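Local coordinates for protein hydroquinone dioxygenase large subunit (Pseudomonas sp., PDB 4ZXA) that forms the large subunit of PnpCD, a two-subunit, cupin-type, iron(II)-dependent hydroquinone 1,2-dioxygenase that probably cleaves the hydroquinone ring with molecular oxygen, at residues F264-D269 and S311-W316; V74-F79 and T229-V234. One frame throughout, in Å; residues are numbered along the deposited sequence.

Contact 1 of 2, residues F264-D269 and S311-W316; sequences FIQMSD and SMLMVW
Ile265 and Met314 form the hydrogen-bonded pair of an antiparallel ladder between strands 262-266 and 310-318. Ile265 N donates to Met314 O at 2.9 Å, nearly straight (171°), and Met314 N returns to Ile265 O. Phe264 with Val315 and Gln266 with Leu313 are the flanking non-hydrogen-bonded pairs. Where strand 262-266 ends, Met312 O takes two donors: Met267 N at 2.8 Å, and Ser268 N, which lies in the carbonyl plane on a lone pair. Met312 N is satisfied by a side chain instead of a main-chain carbonyl, bonding to Ser268 OG at 3.0 Å. That hydroxyl donates a hydrogen bond to Asp269 OD2, met on the anti side of a carboxylate, and out of its plane, that also pairs with Lys309 and, through OD1, with Val13 N of the small subunit. Gln266 NE2 bonds Ser268 O at 2.8 Å, the acceptor lying in the amide plane; a bend at chi2 (69°) swings CD toward this turn, and OE1 rests on Leu313 CD1. Ser311 OG has Ser307 OG as its partner. Apolar contacts occur on both faces. Phe264 CB meets Leu313 CD1, and Val315 CG1 touches the edge of the Phe264 ring at CE1, 4.1 Å away; this ring also borders the bound 4-hydroxybenzonitrile. Beside Ile265, Met267 SD lies against Met314 CB, and the bend at chi3 turns CE to it as well. In this cupin-type sheet, Ser268 OG, Ser268 O and Met312 O thus join strand end to turn, and hydrogen bonds continue through Asp269 to the small subunit.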
ATOM      1  N   PHE E 264     -16.712  16.262 -10.360  1.00 24.56           N
ATOM      2  CA  PHE E 264     -17.258  15.057  -9.755  1.00 20.63           C
ATOM      3  C   PHE E 264     -18.661  15.355  -9.187  1.00 24.98           C
ATOM      4  O   PHE E 264     -18.827  16.303  -8.417  1.00 24.22           O
ATOM      5  CB  PHE E 264     -16.347  14.591  -8.614  1.00 20.24           C
ATOM      6  CG  PHE E 264     -14.989  14.095  -9.049  1.00 21.50           C
ATOM      7  CD1 PHE E 264     -14.727  13.770 -10.371  1.00 24.77           C
ATOM      8  CD2 PHE E 264     -13.971  13.923  -8.116  1.00 26.96           C
ATOM      9  CE1 PHE E 264     -13.469  13.302 -10.764  1.00 24.15           C
ATOM     10  CE2 PHE E 264     -12.711  13.449  -8.500  1.00 22.75           C
ATOM     11  CZ  PHE E 264     -12.463  13.140  -9.831  1.00 19.51           C
ATOM     12  N   ILE E 265     -19.671  14.576  -9.579  1.00 26.51           N
ATOM     13  CA  ILE E 265     -20.986  14.619  -8.918  1.00 22.21           C
ATOM     14  C   ILE E 265     -21.260  13.284  -8.246  1.00 22.23           C
ATOM     15  O   ILE E 265     -21.489  12.279  -8.934  1.00 21.05           O
ATOM     16  CB  ILE E 265     -22.131  14.788  -9.901  1.00 23.24           C
ATOM     17  CG1 ILE E 265     -21.804  15.837 -10.972  1.00 30.51           C
ATOM     18  CG2 ILE E 265     -23.420  15.111  -9.144  1.00 23.38           C
ATOM     19  CD1 ILE E 265     -22.142  17.234 -10.599  1.00 32.56           C
ATOM     20  N   GLN E 266     -21.244  13.260  -6.916  1.00 19.04           N
ATOM     21  CA  GLN E 266     -21.408  12.002  -6.189  1.00 18.91           C
ATOM     22  C   GLN E 266     -22.887  11.579  -6.162  1.00 23.23           C
ATOM     23  O   GLN E 266     -23.738  12.293  -5.627  1.00 24.06           O
ATOM     24  CB  GLN E 266     -20.812  12.115  -4.775  1.00 19.87           C
ATOM     25  CG  GLN E 266     -20.743  10.807  -3.998  1.00 21.05           C
ATOM     26  CD  GLN E 266     -19.734   9.841  -4.588  1.00 22.43           C
ATOM     27  OE1 GLN E 266     -18.694  10.261  -5.087  1.00 29.61           O
ATOM     28  NE2 GLN E 266     -20.036   8.543  -4.543  1.00 22.18           N
ATOM     29  N   MET E 267     -23.202  10.424  -6.743  1.00 18.13           N
ATOM     30  CA  MET E 267     -24.610  10.060  -6.913  1.00 21.37           C
ATOM     31  C   MET E 267     -25.154   9.161  -5.807  1.00 20.93           C
ATOM     32  O   MET E 267     -26.321   9.283  -5.425  1.00 23.88           O
ATOM     33  CB  MET E 267     -24.874   9.459  -8.300  1.00 16.80           C
ATOM     34  CG  MET E 267     -24.826  10.489  -9.405  1.00 17.28           C
ATOM     35  SD  MET E 267     -25.261   9.843 -11.032  1.00 29.56           S
ATOM     36  CE  MET E 267     -24.202   8.410 -11.130  1.00 18.41           C
ATOM     37  N   SER E 268     -24.314   8.266  -5.294  1.00 19.63           N
ATOM     38  CA  SER E 268     -24.705   7.416  -4.173  1.00 22.34           C
ATOM     39  C   SER E 268     -23.578   7.277  -3.164  1.00 23.03           C
ATOM     40  O   SER E 268     -22.409   7.373  -3.520  1.00 25.65           O
ATOM     41  CB  SER E 268     -25.113   6.027  -4.654  1.00 24.59           C
ATOM     42  OG  SER E 268     -24.022   5.131  -4.583  1.00 23.11           O
ATOM     43  N   ASP E 269     -23.943   7.063  -1.905  1.00 21.07           N
ATOM     44  CA  ASP E 269     -22.983   6.778  -0.854  1.00 22.88           C
ATOM     45  C   ASP E 269     -21.975   7.912  -0.656  1.00 28.30           C
ATOM     46  O   ASP E 269     -22.367   9.083  -0.644  1.00 24.69           O
ATOM     47  CB  ASP E 269     -22.320   5.429  -1.120  1.00 18.15           C
ATOM     48  CG  ASP E 269     -23.345   4.301  -1.159  1.00 28.34           C
ATOM     49  OD1 ASP E 269     -23.885   3.965  -0.080  1.00 23.64           O
ATOM     50  OD2 ASP E 269     -23.646   3.771  -2.259  1.00 26.87           O
ATOM     51  N   SER E 311     -19.797   2.720  -4.737  1.00 21.04           N
ATOM     52  CA  SER E 311     -20.646   3.896  -4.871  1.00 22.42           C
ATOM     53  C   SER E 311     -20.751   4.402  -6.311  1.00 24.83           C
ATOM     54  O   SER E 311     -19.878   4.152  -7.140  1.00 20.35           O
ATOM     55  CB  SER E 311     -20.130   5.026  -3.983  1.00 25.79           C
ATOM     56  OG  SER E 311     -18.805   5.375  -4.337  1.00 27.82           O
ATOM     57  N   MET E 312     -21.816   5.146  -6.589  1.00 17.45           N
ATOM     58  CA  MET E 312     -22.045   5.632  -7.933  1.00 18.78           C
ATOM     59  C   MET E 312     -21.494   7.033  -8.044  1.00 21.00           C
ATOM     60  O   MET E 312     -21.948   7.941  -7.340  1.00 22.01           O
ATOM     61  CB  MET E 312     -23.531   5.613  -8.249  1.00 20.59           C
ATOM     62  CG  MET E 312     -24.166   4.249  -8.042  1.00 18.19           C
ATOM     63  SD  MET E 312     -25.861   4.257  -8.649  1.00 25.29           S
ATOM     64  CE  MET E 312     -26.275   2.510  -8.510  1.00 22.74           C
ATOM     65  N   LEU E 313     -20.492   7.204  -8.899  1.00 15.98           N
ATOM     66  CA  LEU E 313     -19.872   8.512  -9.091  1.00 17.78           C
ATOM     67  C   LEU E 313     -20.024   8.959 -10.534  1.00 19.71           C
ATOM     68  O   LEU E 313     -19.764   8.205 -11.469  1.00 18.77           O
ATOM     69  CB  LEU E 313     -18.384   8.496  -8.716  1.00 21.29           C
ATOM     70  CG  LEU E 313     -17.574   9.743  -9.120  1.00 21.73           C
ATOM     71  CD1 LEU E 313     -18.037  10.979  -8.357  1.00 21.96           C
ATOM     72  CD2 LEU E 313     -16.103   9.539  -8.881  1.00 21.56           C
ATOM     73  N   MET E 314     -20.452  10.197 -10.717  1.00 22.65           N
ATOM     74  CA  MET E 314     -20.499  10.746 -12.056  1.00 22.23           C
ATOM     75  C   MET E 314     -19.266  11.606 -12.310  1.00 23.21           C
ATOM     76  O   MET E 314     -19.061  12.614 -11.625  1.00 24.06           O
ATOM     77  CB  MET E 314     -21.763  11.571 -12.252  1.00 22.20           C
ATOM     78  CG  MET E 314     -21.754  12.361 -13.552  1.00 23.23           C
ATOM     79  SD  MET E 314     -21.961  11.290 -14.979  1.00 24.96           S
ATOM     80  CE  MET E 314     -23.690  10.840 -14.849  1.00 23.22           C
ATOM     81  N   VAL E 315     -18.443  11.199 -13.281  1.00 21.03           N
ATOM     82  CA  VAL E 315     -17.312  12.015 -13.733  1.00 18.48           C
ATOM     83  C   VAL E 315     -17.718  12.760 -15.006  1.00 21.31           C
ATOM     84  O   VAL E 315     -18.087  12.153 -16.018  1.00 21.78           O
ATOM     85  CB  VAL E 315     -16.034  11.172 -14.002  1.00 22.11           C
ATOM     86  CG1 VAL E 315     -14.868  12.084 -14.406  1.00 19.57           C
ATOM     87  CG2 VAL E 315     -15.668  10.324 -12.784  1.00 18.29           C
ATOM     88  N   TRP E 316     -17.684  14.082 -14.943  1.00 15.99           N
ATOM     89  CA  TRP E 316     -18.134  14.878 -16.068  1.00 22.91           C
ATOM     90  C   TRP E 316     -16.919  15.403 -16.853  1.00 24.07           C
ATOM     91  O   TRP E 316     -16.169  16.252 -16.380  1.00 25.07           O
ATOM     92  CB  TRP E 316     -19.016  16.015 -15.577  1.00 19.23           C
ATOM     93  CG  TRP E 316     -19.454  16.985 -16.627  1.00 22.42           C
ATOM     94  CD1 TRP E 316     -19.841  16.710 -17.916  1.00 23.79           C
ATOM     95  CD2 TRP E 316     -19.554  18.405 -16.471  1.00 20.74           C
ATOM     96  NE1 TRP E 316     -20.183  17.882 -18.566  1.00 20.23           N
ATOM     97  CE2 TRP E 316     -20.010  18.933 -17.699  1.00 19.93           C
ATOM     98  CE3 TRP E 316     -19.290  19.284 -15.414  1.00 22.56           C
ATOM     99  CZ2 TRP E 316     -20.211  20.295 -17.892  1.00 18.12           C
ATOM    100  CZ3 TRP E 316     -19.490  20.643 -15.611  1.00 23.03           C
ATOM    101  CH2 TRP E 316     -19.945  21.133 -16.844  1.00 20.57           C
TER

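Contact 2 of 2, residues V74-F79 and T229-V234; sequences VAWGFF and TWNPSV. With H8N (4-hydroxybenzonitrile), chain J.
Trp76 and Asn231 meet through different first torsions: Trp76 CG lies anti to its carbonyl carbon (chi1 -59°), whereas Asn231 CG lies anti to its backbone N (chi1 -161°). The two side chains slide past each other in opposite directions, with indole and amide nearly coplanar. Trp76 NE1 donates to Asn231 OD1 at 3.0 Å, a weak bond because the angle at the hydrogen is only 134°. The carbonyl O of Trp230 also approaches the indole edge near its plane, 3.2 Å from Trp76 CZ2, and has Arg72 NE as a hydrogen-bond donor. Pro232 CD approaches NE1 obliquely, while Ala75 CB lies beside Asn231 OD1.

Trp76 stands at the end of helix 63-75, where Gly77, with positive phi, completes a Schellman motif. A type I' turn from Trp76 to Phe79 follows, with Phe79 N bonded to Trp76 O, and brings the Phe79 ring round to the ligand. The other partner, 229-234, is an irregular segment between helix 219-224 and strand 236-238. Together they line part of the pocket of this cupin dioxygenase, in which 4-hydroxybenzonitrile is bound beside a cadmium ion.

Pro232 CG and CD pack on the phenol ring, each 3.5 Å from CAE. Trp76 CZ2 and CH2 reach CAE and CAG from an oblique approach. At the nitrile end, NAA lies at the edge of the Phe79 ring, 3.7 Å from CE2. The phenol oxygen OAB sits 3.4 Å from Trp230 CA, and the ligand is also hydrogen-bonded to Glu248 OE2. Trp230 CE3 also approaches OAB, while its NE1 is held by Glu249 O and Asn231 N bonds to Thr246 OG1.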
ATOM      1  N   VAL E  74      -3.983   1.371 -19.090  1.00 25.43           N
ATOM      2  CA  VAL E  74      -4.231   0.792 -20.401  1.00 25.98           C
ATOM      3  C   VAL E  74      -5.658   1.045 -20.843  1.00 28.12           C
ATOM      4  O   VAL E  74      -5.901   1.381 -22.004  1.00 29.03           O
ATOM      5  CB  VAL E  74      -3.950  -0.718 -20.433  1.00 23.34           C
ATOM      6  CG1 VAL E  74      -4.740  -1.376 -21.552  1.00 22.50           C
ATOM      7  CG2 VAL E  74      -2.470  -0.962 -20.593  1.00 21.30           C
ATOM      8  N   ALA E  75      -6.594   0.892 -19.909  1.00 22.74           N
ATOM      9  CA  ALA E  75      -8.006   1.029 -20.217  1.00 24.26           C
ATOM     10  C   ALA E  75      -8.339   2.482 -20.529  1.00 30.30           C
ATOM     11  O   ALA E  75      -9.249   2.758 -21.312  1.00 29.99           O
ATOM     12  CB  ALA E  75      -8.866   0.518 -19.064  1.00 21.65           C
ATOM     13  N   TRP E  76      -7.607   3.403 -19.905  1.00 28.94           N
ATOM     14  CA  TRP E  76      -7.878   4.835 -20.049  1.00 27.02           C
ATOM     15  C   TRP E  76      -7.081   5.459 -21.189  1.00 25.96           C
ATOM     16  O   TRP E  76      -7.201   6.646 -21.455  1.00 26.11           O
ATOM     17  CB  TRP E  76      -7.550   5.590 -18.752  1.00 23.65           C
ATOM     18  CG  TRP E  76      -8.304   5.126 -17.551  1.00 23.96           C
ATOM     19  CD1 TRP E  76      -9.396   4.308 -17.534  1.00 24.26           C
ATOM     20  CD2 TRP E  76      -8.005   5.432 -16.183  1.00 22.03           C
ATOM     21  NE1 TRP E  76      -9.798   4.095 -16.238  1.00 21.49           N
ATOM     22  CE2 TRP E  76      -8.960   4.766 -15.390  1.00 19.54           C
ATOM     23  CE3 TRP E  76      -7.022   6.194 -15.549  1.00 20.76           C
ATOM     24  CZ2 TRP E  76      -8.972   4.860 -14.004  1.00 21.87           C
ATOM     25  CZ3 TRP E  76      -7.024   6.278 -14.181  1.00 18.36           C
ATOM     26  CH2 TRP E  76      -7.992   5.613 -13.417  1.00 21.45           C
ATOM     27  N   GLY E  77      -6.243   4.671 -21.850  1.00 32.00           N
ATOM     28  CA  GLY E  77      -5.408   5.210 -22.910  1.00 22.51           C
ATOM     29  C   GLY E  77      -4.449   6.242 -22.363  1.00 27.23           C
ATOM     30  O   GLY E  77      -4.112   7.222 -23.033  1.00 33.35           O
ATOM     31  N   PHE E  78      -4.006   6.009 -21.129  1.00 27.70           N
ATOM     32  CA  PHE E  78      -3.067   6.890 -20.433  1.00 23.60           C
ATOM     33  C   PHE E  78      -3.691   8.188 -19.940  1.00 25.27           C
ATOM     34  O   PHE E  78      -2.997   9.074 -19.447  1.00 24.64           O
ATOM     35  CB  PHE E  78      -1.788   7.102 -21.254  1.00 24.98           C
ATOM     36  CG  PHE E  78      -1.056   5.820 -21.530  1.00 26.74           C
ATOM     37  CD1 PHE E  78      -0.293   5.218 -20.530  1.00 25.35           C
ATOM     38  CD2 PHE E  78      -1.166   5.188 -22.759  1.00 22.42           C
ATOM     39  CE1 PHE E  78       0.378   4.010 -20.756  1.00 23.18           C
ATOM     40  CE2 PHE E  78      -0.507   3.990 -22.999  1.00 28.91           C
ATOM     41  CZ  PHE E  78       0.270   3.393 -21.994  1.00 28.98           C
ATOM     42  N   PHE E  79      -5.013   8.282 -20.056  1.00 25.40           N
ATOM     43  CA  PHE E  79      -5.758   9.326 -19.377  1.00 26.33           C
ATOM     44  C   PHE E  79      -5.246  10.714 -19.773  1.00 26.46           C
ATOM     45  O   PHE E  79      -4.959  10.962 -20.944  1.00 28.25           O
ATOM     46  CB  PHE E  79      -5.639   9.119 -17.864  1.00 25.18           C
ATOM     47  CG  PHE E  79      -6.825   9.622 -17.080  1.00 25.78           C
ATOM     48  CD1 PHE E  79      -8.032   9.878 -17.709  1.00 27.37           C
ATOM     49  CD2 PHE E  79      -6.725   9.849 -15.716  1.00 23.75           C
ATOM     50  CE1 PHE E  79      -9.132  10.351 -16.981  1.00 34.11           C
ATOM     51  CE2 PHE E  79      -7.811  10.324 -14.986  1.00 30.16           C
ATOM     52  CZ  PHE E  79      -9.016  10.570 -15.614  1.00 26.43           C
ATOM     53  N   THR E 229     -14.388  -1.483 -11.448  1.00 19.65           N
ATOM     54  CA  THR E 229     -14.311  -0.321 -10.569  1.00 20.46           C
ATOM     55  C   THR E 229     -13.351   0.750 -11.089  1.00 19.26           C
ATOM     56  O   THR E 229     -12.449   0.468 -11.868  1.00 18.65           O
ATOM     57  CB  THR E 229     -13.877  -0.716  -9.159  1.00 18.85           C
ATOM     58  OG1 THR E 229     -12.546  -1.246  -9.213  1.00 26.97           O
ATOM     59  CG2 THR E 229     -14.811  -1.750  -8.602  1.00 24.64           C
ATOM     60  N   TRP E 230     -13.561   1.982 -10.645  1.00 21.56           N
ATOM     61  CA  TRP E 230     -12.744   3.113 -11.068  1.00 19.08           C
ATOM     62  C   TRP E 230     -12.534   3.125 -12.581  1.00 23.40           C
ATOM     63  O   TRP E 230     -11.394   3.055 -13.080  1.00 23.38           O
ATOM     64  CB  TRP E 230     -11.435   3.108 -10.314  1.00 17.16           C
ATOM     65  CG  TRP E 230     -11.639   3.012  -8.825  1.00 19.81           C
ATOM     66  CD1 TRP E 230     -11.577   1.886  -8.062  1.00 16.90           C
ATOM     67  CD2 TRP E 230     -11.942   4.088  -7.934  1.00 18.51           C
ATOM     68  NE1 TRP E 230     -11.809   2.191  -6.743  1.00 20.51           N
ATOM     69  CE2 TRP E 230     -12.042   3.538  -6.638  1.00 23.69           C
ATOM     70  CE3 TRP E 230     -12.138   5.462  -8.098  1.00 20.44           C
ATOM     71  CZ2 TRP E 230     -12.317   4.323  -5.515  1.00 23.17           C
ATOM     72  CZ3 TRP E 230     -12.412   6.239  -6.990  1.00 18.71           C
ATOM     73  CH2 TRP E 230     -12.493   5.671  -5.713  1.00 19.89           C
ATOM     74  N   ASN E 231     -13.648   3.207 -13.307  1.00 19.84           N
ATOM     75  CA  ASN E 231     -13.606   3.242 -14.756  1.00 23.22           C
ATOM     76  C   ASN E 231     -14.690   4.103 -15.396  1.00 20.56           C
ATOM     77  O   ASN E 231     -15.723   3.598 -15.828  1.00 19.43           O
ATOM     78  CB  ASN E 231     -13.645   1.829 -15.323  1.00 25.77           C
ATOM     79  CG  ASN E 231     -13.145   1.774 -16.754  1.00 29.52           C
ATOM     80  OD1 ASN E 231     -12.077   2.299 -17.070  1.00 24.02           O
ATOM     81  ND2 ASN E 231     -13.926   1.161 -17.630  1.00 29.12           N
ATOM     82  N   PRO E 232     -14.445   5.415 -15.452  1.00 23.26           N
ATOM     83  CA  PRO E 232     -15.399   6.340 -16.070  1.00 24.81           C
ATOM     84  C   PRO E 232     -15.767   5.851 -17.468  1.00 29.22           C
ATOM     85  O   PRO E 232     -14.873   5.622 -18.289  1.00 24.72           O
ATOM     86  CB  PRO E 232     -14.617   7.660 -16.144  1.00 20.99           C
ATOM     87  CG  PRO E 232     -13.586   7.546 -15.025  1.00 20.71           C
ATOM     88  CD  PRO E 232     -13.205   6.087 -15.018  1.00 21.75           C
ATOM     89  N   SER E 233     -17.066   5.684 -17.719  1.00 26.86           N
ATOM     90  CA  SER E 233     -17.558   5.189 -18.993  1.00 23.36           C
ATOM     91  C   SER E 233     -18.720   6.080 -19.468  1.00 27.91           C
ATOM     92  O   SER E 233     -19.601   6.432 -18.674  1.00 27.90           O
ATOM     93  CB  SER E 233     -17.998   3.732 -18.837  1.00 22.25           C
ATOM     94  OG  SER E 233     -18.362   3.167 -20.082  1.00 26.38           O
ATOM     95  N   VAL E 234     -18.720   6.450 -20.749  1.00 23.06           N
ATOM     96  CA  VAL E 234     -19.643   7.468 -21.256  1.00 24.37           C
ATOM     97  C   VAL E 234     -21.101   6.984 -21.303  1.00 26.79           C
ATOM     98  O   VAL E 234     -21.389   5.944 -21.896  1.00 25.34           O
ATOM     99  CB  VAL E 234     -19.249   7.940 -22.678  1.00 23.32           C
ATOM    100  CG1 VAL E 234     -20.303   8.865 -23.233  1.00 19.04           C
ATOM    101  CG2 VAL E 234     -17.899   8.626 -22.667  1.00 22.19           C
TER
HETATM  102  NAA H8N J 402      -8.939  11.566 -11.728  1.00 25.61           N
HETATM  103  CAC H8N J 402      -9.649  10.670 -11.706  1.00 26.08           C
HETATM  104  CAI H8N J 402     -10.605   9.525 -11.653  1.00 22.33           C
HETATM  105  CAF H8N J 402     -11.691   9.613 -10.792  1.00 26.14           C
HETATM  106  CAD H8N J 402     -12.603   8.565 -10.712  1.00 25.04           C
HETATM  107  CAH H8N J 402     -12.390   7.452 -11.510  1.00 21.20           C
HETATM  108  OAB H8N J 402     -13.273   6.408 -11.430  1.00 24.40           O
HETATM  109  CAE H8N J 402     -11.303   7.360 -12.372  1.00 23.16           C
HETATM  110  CAG H8N J 402     -10.402   8.411 -12.447  1.00 22.78           C

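From the N terminus, helix 63-75 runs into 74-79, the first half of contact 2, whose partner 229-234 lies 150 residues later. Contact 2 therefore closes a long loop and ties the N-terminal part of the subunit to the loop entering the cupin sheets. Contact 1 opens only afterwards: 264-269 meets 311-316 after 41 intervening residues, largely strand and without helix. The two loops follow in series and neither nest nor cross. In space their centres lie 15 Å apart, yet Val315 CG2 packs on Pro232 CG, and both border the 4-hydroxybenzonitrile pocket, contact 1 with Phe264 alone and contact 2 with five residues.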